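Local coordinates for Serine/threonine/tyrosine-interacting protein (Homo sapiens, PDB 2R0B) that is a catalytically inactive pseudophosphatase that anchors ERK1/ERK2 in the nucleus and, by binding FBXW7, blocks its assembly into the SCF ubiquitin ligase, at residues Ala110-Thr115 with Arg121-Tyr126; Gln7-Gly12 with Ala106-Tyr111. All coordinates share one frame; numbering follows the deposited sequence.

Interaction 1: Ala110-Thr115 with Arg121-Tyr126. With SO4 (sulfate ion), chain C.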
ATOM      1  N   ALA A 110       1.339  -3.949   6.977  1.00 13.85           N
ATOM      2  CA  ALA A 110       0.997  -3.366   8.268  1.00 13.00           C
ATOM      3  C   ALA A 110      -0.506  -3.466   8.516  1.00 13.72           C
ATOM      4  O   ALA A 110      -0.938  -3.822   9.611  1.00 12.58           O
ATOM      5  CB  ALA A 110       1.439  -1.909   8.321  1.00 14.16           C
ATOM      6  N   TYR A 111      -1.283  -3.168   7.471  1.00 11.96           N
ATOM      7  CA  TYR A 111      -2.729  -3.226   7.547  1.00 13.53           C
ATOM      8  C   TYR A 111      -3.152  -4.656   7.874  1.00 12.77           C
ATOM      9  O   TYR A 111      -4.010  -4.866   8.734  1.00 13.17           O
ATOM     10  CB  TYR A 111      -3.389  -2.718   6.246  1.00 13.37           C
ATOM     11  CG  TYR A 111      -4.890  -2.818   6.325  1.00 13.72           C
ATOM     12  CD1 TYR A 111      -5.647  -1.844   6.994  1.00 13.45           C
ATOM     13  CD2 TYR A 111      -5.543  -3.943   5.834  1.00 15.16           C
ATOM     14  CE1 TYR A 111      -7.034  -1.964   7.105  1.00 13.11           C
ATOM     15  CE2 TYR A 111      -6.922  -4.079   5.948  1.00 14.97           C
ATOM     16  CZ  TYR A 111      -7.654  -3.091   6.571  1.00 14.62           C
ATOM     17  OH  TYR A 111      -9.006  -3.294   6.684  1.00 17.43           O
ATOM     18  N   ILE A 112      -2.527  -5.627   7.210  1.00 13.32           N
ATOM     19  CA  ILE A 112      -2.917  -7.047   7.389  1.00 13.96           C
ATOM     20  C   ILE A 112      -2.561  -7.568   8.775  1.00 14.03           C
ATOM     21  O   ILE A 112      -3.377  -8.237   9.433  1.00 14.91           O
ATOM     22  CB  ILE A 112      -2.281  -7.949   6.320  1.00 14.44           C
ATOM     23  CG1 ILE A 112      -2.913  -7.667   4.976  1.00 15.60           C
ATOM     24  CG2 ILE A 112      -2.420  -9.470   6.724  1.00 16.35           C
ATOM     25  CD1 ILE A 112      -2.136  -8.239   3.797  1.00 15.36           C
ATOM     26  N   MET A 113      -1.365  -7.217   9.249  1.00 13.48           N
ATOM     27  CA  MET A 113      -0.938  -7.615  10.593  1.00 12.94           C
ATOM     28  C   MET A 113      -1.904  -7.156  11.688  1.00 14.71           C
ATOM     29  O   MET A 113      -2.363  -7.964  12.524  1.00 15.33           O
ATOM     30  CB  MET A 113       0.483  -7.087  10.881  1.00 12.93           C
ATOM     31  CG  MET A 113       1.579  -7.789  10.061  1.00 12.57           C
ATOM     32  SD  MET A 113       3.220  -7.051  10.293  1.00  8.99           S
ATOM     33  CE  MET A 113       3.422  -7.252  12.087  1.00 14.88           C
ATOM     34  N   GLU A 114      -2.225  -5.864  11.681  1.00 14.88           N
ATOM     35  CA  GLU A 114      -3.087  -5.313  12.704  1.00 15.41           C
ATOM     36  C   GLU A 114      -4.532  -5.792  12.611  1.00 15.39           C
ATOM     37  O   GLU A 114      -5.156  -6.107  13.631  1.00 16.39           O
ATOM     38  CB  GLU A 114      -3.046  -3.795  12.667  1.00 15.70           C
ATOM     39  CG  GLU A 114      -3.741  -3.209  13.859  1.00 17.43           C
ATOM     40  CD  GLU A 114      -3.434  -1.763  14.082  1.00 19.67           C
ATOM     41  OE1 GLU A 114      -2.880  -1.086  13.169  1.00 19.37           O
ATOM     42  OE2 GLU A 114      -3.768  -1.303  15.196  1.00 22.46           O
ATOM     43  N   THR A 115      -5.064  -5.815  11.393  1.00 14.28           N
ATOM     44  CA  THR A 115      -6.488  -6.095  11.173  1.00 14.45           C
ATOM     45  C   THR A 115      -6.807  -7.579  11.344  1.00 14.06           C
ATOM     46  O   THR A 115      -7.833  -7.947  11.954  1.00 15.53           O
ATOM     47  CB  THR A 115      -6.912  -5.569   9.788  1.00 14.22           C
ATOM     48  OG1 THR A 115      -6.611  -4.168   9.717  1.00 15.00           O
ATOM     49  CG2 THR A 115      -8.437  -5.755   9.540  1.00 15.14           C
ATOM     50  N   ARG A 121       5.944 -12.652   9.597  1.00 16.74           N
ATOM     51  CA  ARG A 121       6.281 -13.729   8.687  1.00 17.53           C
ATOM     52  C   ARG A 121       5.065 -14.307   7.957  1.00 17.04           C
ATOM     53  O   ARG A 121       5.144 -14.644   6.780  1.00 18.56           O
ATOM     54  CB  ARG A 121       7.046 -14.825   9.421  1.00 18.06           C
ATOM     55  CG  ARG A 121       6.243 -15.621  10.408  1.00 21.62           C
ATOM     56  CD  ARG A 121       7.141 -16.583  11.148  1.00 26.21           C
ATOM     57  NE  ARG A 121       8.209 -15.898  11.882  1.00 31.17           N
ATOM     58  CZ  ARG A 121       9.033 -16.514  12.726  1.00 32.56           C
ATOM     59  NH1 ARG A 121       8.905 -17.821  12.938  1.00 33.56           N
ATOM     60  NH2 ARG A 121       9.979 -15.829  13.359  1.00 34.48           N
ATOM     61  N   ASP A 122       3.943 -14.407   8.663  1.00 17.10           N
ATOM     62  CA  ASP A 122       2.725 -14.978   8.085  1.00 17.11           C
ATOM     63  C   ASP A 122       2.008 -14.001   7.150  1.00 15.95           C
ATOM     64  O   ASP A 122       1.458 -14.400   6.115  1.00 16.34           O
ATOM     65  CB  ASP A 122       1.814 -15.443   9.214  1.00 17.45           C
ATOM     66  CG  ASP A 122       2.477 -16.521  10.051  1.00 20.11           C
ATOM     67  OD1 ASP A 122       2.954 -17.506   9.450  1.00 23.57           O
ATOM     68  OD2 ASP A 122       2.558 -16.360  11.291  1.00 23.15           O
ATOM     69  N   ALA A 123       2.005 -12.720   7.523  1.00 15.34           N
ATOM     70  CA  ALA A 123       1.459 -11.682   6.651  1.00 14.54           C
ATOM     71  C   ALA A 123       2.326 -11.524   5.403  1.00 14.77           C
ATOM     72  O   ALA A 123       1.799 -11.410   4.300  1.00 14.38           O
ATOM     73  CB  ALA A 123       1.341 -10.340   7.417  1.00 15.25           C
ATOM     74  N   PHE A 124       3.646 -11.572   5.566  1.00 13.99           N
ATOM     75  CA  PHE A 124       4.528 -11.473   4.410  1.00 13.64           C
ATOM     76  C   PHE A 124       4.259 -12.653   3.456  1.00 13.10           C
ATOM     77  O   PHE A 124       4.066 -12.473   2.265  1.00 13.83           O
ATOM     78  CB  PHE A 124       6.003 -11.392   4.805  1.00 14.60           C
ATOM     79  CG  PHE A 124       6.939 -11.559   3.633  1.00 14.63           C
ATOM     80  CD1 PHE A 124       7.281 -10.460   2.843  1.00 16.26           C
ATOM     81  CD2 PHE A 124       7.422 -12.817   3.286  1.00 19.17           C
ATOM     82  CE1 PHE A 124       8.110 -10.603   1.730  1.00 18.18           C
ATOM     83  CE2 PHE A 124       8.284 -12.969   2.180  1.00 19.35           C
ATOM     84  CZ  PHE A 124       8.616 -11.870   1.400  1.00 18.80           C
ATOM     85  N   ALA A 125       4.191 -13.863   3.997  1.00 13.78           N
ATOM     86  CA  ALA A 125       3.917 -15.044   3.162  1.00 15.11           C
ATOM     87  C   ALA A 125       2.571 -14.967   2.417  1.00 15.13           C
ATOM     88  O   ALA A 125       2.454 -15.365   1.250  1.00 15.70           O
ATOM     89  CB  ALA A 125       4.015 -16.325   4.016  1.00 14.77           C
ATOM     90  N   TYR A 126       1.561 -14.442   3.097  1.00 14.89           N
ATOM     91  CA  TYR A 126       0.219 -14.326   2.551  1.00 15.17           C
ATOM     92  C   TYR A 126       0.256 -13.391   1.341  1.00 15.28           C
ATOM     93  O   TYR A 126      -0.320 -13.670   0.280  1.00 17.36           O
ATOM     94  CB  TYR A 126      -0.746 -13.810   3.640  1.00 14.96           C
ATOM     95  CG  TYR A 126      -2.090 -13.514   3.082  1.00 15.04           C
ATOM     96  CD1 TYR A 126      -3.100 -14.469   3.131  1.00 16.66           C
ATOM     97  CD2 TYR A 126      -2.356 -12.289   2.448  1.00 14.94           C
ATOM     98  CE1 TYR A 126      -4.345 -14.208   2.592  1.00 16.26           C
ATOM     99  CE2 TYR A 126      -3.601 -12.020   1.894  1.00 16.79           C
ATOM    100  CZ  TYR A 126      -4.586 -12.970   1.970  1.00 15.89           C
ATOM    101  OH  TYR A 126      -5.814 -12.713   1.408  1.00 19.00           O
TER
HETATM  102  S   SO4 C   2       7.966 -12.483  13.373  1.00 25.37           S
HETATM  103  O1  SO4 C   2       7.339 -13.037  14.588  1.00 30.55           O
HETATM  104  O2  SO4 C   2       7.907 -11.040  13.584  1.00 26.07           O
HETATM  105  O3  SO4 C   2       9.324 -12.990  13.264  1.00 31.42           O
HETATM  106  O4  SO4 C   2       7.153 -12.917  12.248  1.00 28.73           O

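Interaction 2: Gln7-Gly12 with Ala106-Tyr111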
ATOM      1  N   GLN A   7      -2.657  -6.486  -7.978  1.00 17.63           N
ATOM      2  CA  GLN A   7      -3.327  -7.688  -7.503  1.00 17.68           C
ATOM      3  C   GLN A   7      -4.248  -7.372  -6.335  1.00 18.05           C
ATOM      4  O   GLN A   7      -3.897  -6.558  -5.492  1.00 17.00           O
ATOM      5  CB  GLN A   7      -2.303  -8.724  -7.059  1.00 17.38           C
ATOM      6  CG  GLN A   7      -1.603  -9.389  -8.245  1.00 18.39           C
ATOM      7  CD  GLN A   7      -0.396  -8.601  -8.678  1.00 19.85           C
ATOM      8  OE1 GLN A   7       0.362  -8.146  -7.836  1.00 20.00           O
ATOM      9  NE2 GLN A   7      -0.197  -8.452  -9.982  1.00 19.45           N
ATOM     10  N   GLU A   8      -5.419  -8.017  -6.280  1.00 18.68           N
ATOM     11  CA  GLU A   8      -6.225  -8.004  -5.060  1.00 18.41           C
ATOM     12  C   GLU A   8      -5.580  -8.859  -3.988  1.00 18.46           C
ATOM     13  O   GLU A   8      -5.378 -10.066  -4.161  1.00 19.16           O
ATOM     14  CB  GLU A   8      -7.683  -8.450  -5.293  1.00 18.92           C
ATOM     15  CG  GLU A   8      -8.634  -7.946  -4.185  1.00 18.28           C
ATOM     16  CD  GLU A   8     -10.143  -8.056  -4.511  1.00 21.63           C
ATOM     17  OE1 GLU A   8     -10.521  -8.443  -5.642  1.00 26.17           O
ATOM     18  OE2 GLU A   8     -10.972  -7.754  -3.619  1.00 23.57           O
ATOM     19  N   ILE A   9      -5.262  -8.231  -2.867  1.00 16.80           N
ATOM     20  CA  ILE A   9      -4.538  -8.905  -1.802  1.00 17.04           C
ATOM     21  C   ILE A   9      -5.516  -9.469  -0.780  1.00 17.21           C
ATOM     22  O   ILE A   9      -5.362 -10.597  -0.271  1.00 18.35           O
ATOM     23  CB  ILE A   9      -3.576  -7.936  -1.108  1.00 15.61           C
ATOM     24  CG1 ILE A   9      -2.535  -7.370  -2.110  1.00 15.48           C
ATOM     25  CG2 ILE A   9      -2.894  -8.613   0.077  1.00 17.74           C
ATOM     26  CD1 ILE A   9      -1.737  -8.437  -2.876  1.00 14.35           C
ATOM     27  N   LEU A  10      -6.503  -8.655  -0.440  1.00 16.90           N
ATOM     28  CA  LEU A  10      -7.586  -9.113   0.400  1.00 17.93           C
ATOM     29  C   LEU A  10      -8.831  -8.381  -0.070  1.00 17.47           C
ATOM     30  O   LEU A  10      -8.740  -7.465  -0.867  1.00 16.36           O
ATOM     31  CB  LEU A  10      -7.297  -8.911   1.893  1.00 19.15           C
ATOM     32  CG  LEU A  10      -7.048  -7.540   2.520  1.00 20.39           C
ATOM     33  CD1 LEU A  10      -8.316  -6.924   3.088  1.00 24.86           C
ATOM     34  CD2 LEU A  10      -5.987  -7.632   3.604  1.00 23.18           C
ATOM     35  N   PRO A  11     -10.009  -8.817   0.376  1.00 17.35           N
ATOM     36  CA  PRO A  11     -11.191  -8.184  -0.212  1.00 17.36           C
ATOM     37  C   PRO A  11     -11.169  -6.651  -0.186  1.00 16.62           C
ATOM     38  O   PRO A  11     -11.165  -6.034   0.885  1.00 17.94           O
ATOM     39  CB  PRO A  11     -12.327  -8.755   0.612  1.00 17.70           C
ATOM     40  CG  PRO A  11     -11.833 -10.071   1.067  1.00 18.24           C
ATOM     41  CD  PRO A  11     -10.360  -9.883   1.340  1.00 18.04           C
ATOM     42  N   GLY A  12     -11.152  -6.041  -1.374  1.00 16.24           N
ATOM     43  CA  GLY A  12     -11.191  -4.588  -1.457  1.00 15.35           C
ATOM     44  C   GLY A  12      -9.859  -3.856  -1.306  1.00 15.39           C
ATOM     45  O   GLY A  12      -9.835  -2.620  -1.339  1.00 16.31           O
ATOM     46  N   ALA A 106       5.090  -2.942   2.258  1.00 12.70           N
ATOM     47  CA  ALA A 106       5.145  -2.791   3.716  1.00 12.67           C
ATOM     48  C   ALA A 106       3.847  -2.187   4.286  1.00 12.90           C
ATOM     49  O   ALA A 106       3.349  -2.622   5.331  1.00 13.16           O
ATOM     50  CB  ALA A 106       6.365  -1.963   4.145  1.00 12.85           C
ATOM     51  N   PHE A 107       3.298  -1.175   3.614  1.00 13.01           N
ATOM     52  CA  PHE A 107       2.051  -0.572   4.057  1.00 13.77           C
ATOM     53  C   PHE A 107       0.863  -1.558   4.009  1.00 13.67           C
ATOM     54  O   PHE A 107       0.005  -1.534   4.897  1.00 14.01           O
ATOM     55  CB  PHE A 107       1.771   0.736   3.287  1.00 14.15           C
ATOM     56  CG  PHE A 107       2.494   1.913   3.868  1.00 13.05           C
ATOM     57  CD1 PHE A 107       1.989   2.555   5.001  1.00 15.34           C
ATOM     58  CD2 PHE A 107       3.736   2.311   3.354  1.00 15.25           C
ATOM     59  CE1 PHE A 107       2.685   3.625   5.569  1.00 15.74           C
ATOM     60  CE2 PHE A 107       4.439   3.362   3.927  1.00 15.64           C
ATOM     61  CZ  PHE A 107       3.907   4.026   5.034  1.00 16.06           C
ATOM     62  N   VAL A 108       0.861  -2.461   3.021  1.00 13.54           N
ATOM     63  CA  VAL A 108      -0.247  -3.436   2.927  1.00 13.88           C
ATOM     64  C   VAL A 108      -0.082  -4.477   4.035  1.00 13.65           C
ATOM     65  O   VAL A 108      -1.073  -4.932   4.654  1.00 14.66           O
ATOM     66  CB  VAL A 108      -0.322  -4.063   1.513  1.00 13.84           C
ATOM     67  CG1 VAL A 108      -1.147  -5.342   1.519  1.00 13.41           C
ATOM     68  CG2 VAL A 108      -0.903  -3.033   0.488  1.00 14.63           C
ATOM     69  N   ILE A 109       1.174  -4.827   4.312  1.00 12.62           N
ATOM     70  CA  ILE A 109       1.484  -5.794   5.384  1.00 13.46           C
ATOM     71  C   ILE A 109       1.096  -5.235   6.748  1.00 13.95           C
ATOM     72  O   ILE A 109       0.585  -5.960   7.591  1.00 14.33           O
ATOM     73  CB  ILE A 109       2.956  -6.300   5.316  1.00 12.82           C
ATOM     74  CG1 ILE A 109       3.099  -7.235   4.085  1.00 13.66           C
ATOM     75  CG2 ILE A 109       3.379  -7.000   6.656  1.00 13.49           C
ATOM     76  CD1 ILE A 109       4.526  -7.439   3.520  1.00 13.92           C
ATOM     77  N   ALA A 110       1.339  -3.949   6.977  1.00 13.85           N
ATOM     78  CA  ALA A 110       0.997  -3.366   8.268  1.00 13.00           C
ATOM     79  C   ALA A 110      -0.506  -3.466   8.516  1.00 13.72           C
ATOM     80  O   ALA A 110      -0.938  -3.822   9.611  1.00 12.58           O
ATOM     81  CB  ALA A 110       1.439  -1.909   8.321  1.00 14.16           C
ATOM     82  N   TYR A 111      -1.283  -3.168   7.471  1.00 11.96           N
ATOM     83  CA  TYR A 111      -2.729  -3.226   7.547  1.00 13.53           C
ATOM     84  C   TYR A 111      -3.152  -4.656   7.874  1.00 12.77           C
ATOM     85  O   TYR A 111      -4.010  -4.866   8.734  1.00 13.17           O
ATOM     86  CB  TYR A 111      -3.389  -2.718   6.246  1.00 13.37           C
ATOM     87  CG  TYR A 111      -4.890  -2.818   6.325  1.00 13.72           C
ATOM     88  CD1 TYR A 111      -5.647  -1.844   6.994  1.00 13.45           C
ATOM     89  CD2 TYR A 111      -5.543  -3.943   5.834  1.00 15.16           C
ATOM     90  CE1 TYR A 111      -7.034  -1.964   7.105  1.00 13.11           C
ATOM     91  CE2 TYR A 111      -6.922  -4.079   5.948  1.00 14.97           C
ATOM     92  CZ  TYR A 111      -7.654  -3.091   6.571  1.00 14.62           C
ATOM     93  OH  TYR A 111      -9.006  -3.294   6.684  1.00 17.43           O
TER

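Interaction 1: Ala110-Thr115 with Arg121-Tyr126
The phenol ring of Tyr126 meets Ile112 at a slant, with CD1 of Ile112 lying 4.3 Å from CD2 of Tyr126. This pair belongs to a helix-helix contact in the dual-specificity phosphatase domain, where helices 103-116 and 120-130 follow one another across a short turn. Two other flat groups belong to these segments but take no part in the packing between them. The hydroxyl OG1 of Thr115 sits over the centre of one face of the Tyr111 ring, and the guanidinium of Arg121 presents an edge, near its own plane, to O3 of a sulfate ion that probably came from the crystallisation liquor.

The short segments run 127° apart in direction, with their axes 9.4 Å apart at closest approach, and the small Ala123 is the point where they meet. Its CB lies between two side chains of the first helix, 3.7 Å from Met113 CG and 3.9 Å from Ile112 CG2. With chi1 of Ile112 at -70°, CG2 stands anti to the backbone N and meets Ala123, while the CG1 branch carries CD1 to Tyr126. No hydrogen bond crosses between the segments; the packing is apolar, and Met118 of the turn adds to it. The hydroxyl of Tyr126 is hydrogen-bonded to Ile9 O of strand 7-10.

Tyr111 O accepts from both the N and the OG1 of Thr115, which arrive on opposite faces of the carbonyl plane, and OG1 also bonds Lys80 NZ. Near the start of helix 120-130, backbone and side chain of Arg121 grip the sulfate together, with Gln145 NE2 as a further donor. Arg121 N reaches O4 at 2.9 Å along a nearly straight bond (164°), and NH2 of the same arginine reaches O3, also at 2.9 Å.

Interaction 2: Gln7-Gly12 with Ala106-Tyr111
Ile9 and Leu10, although consecutive in an edge strand, both direct their side chains at helix 103-116, because a classic beta bulge sets the two of them opposite Leu13 of the neighbouring antiparallel strand. The irregularity shows in the backbone of Ile9, whose psi of -44° is helical rather than extended. Each residue thereby finds its own partner one helical turn apart, Val108 for Ile9 and Tyr111 for Leu10.

The first pair is methyl against methyl: CG2 of Ile9 stands 4.0 Å from CG1 of Val108, and the two branched side chains meet at a slant. The CG1 methyl of Val108 is turned to this position by a chi1 of 163°, which sets it nearly opposite the backbone N. In the second pair CD1 of Leu10 comes up to the rim of the Tyr111 ring, near the ring plane, 4.3 Å from CE2. Leu15 touches both Ile9 and Val108, Leu13 touches Tyr111, and all four residues of the contact are buried.

Beyond the bulge the chain turns back at Pro11 and Gly12, the latter with a positive phi. Gly12 N donates to Glu8 OE2 at 2.8 Å, almost straight at 173°, on the anti side of the carboxylate and a little out of its plane, so the side chain of Glu8 ties the strand to the turn that ends it.

The whole is a beta-hairpin (strands 7-10 and 13-16) packed against the helix that follows the signature loop, an alpha/beta arrangement belonging to the dual-specificity phosphatase fold.

The two contacts lie about 8 Å apart, centre to centre, and share helix 103-116 along with its residues Ala110 and Tyr111. Interaction 2 fastens one side of that helix to strand 7-10, at one edge of the mixed sheet; interaction 1 joins its later part to helix 120-130. Along the chain, 7-12 comes first, then 106-111, 110-115 and 121-126, so the N-terminal strand closes against helices that come about a hundred residues later in the sequence. The contacts also touch directly: Ile112 CG1 packs 3.4 Å from Leu10 CD2, and Ala123 CB lies 4.0 Å from Ile109 CG2. Sheet edge and both helices thus pack together, largely through apolar side chains, within the phosphatase-like domain.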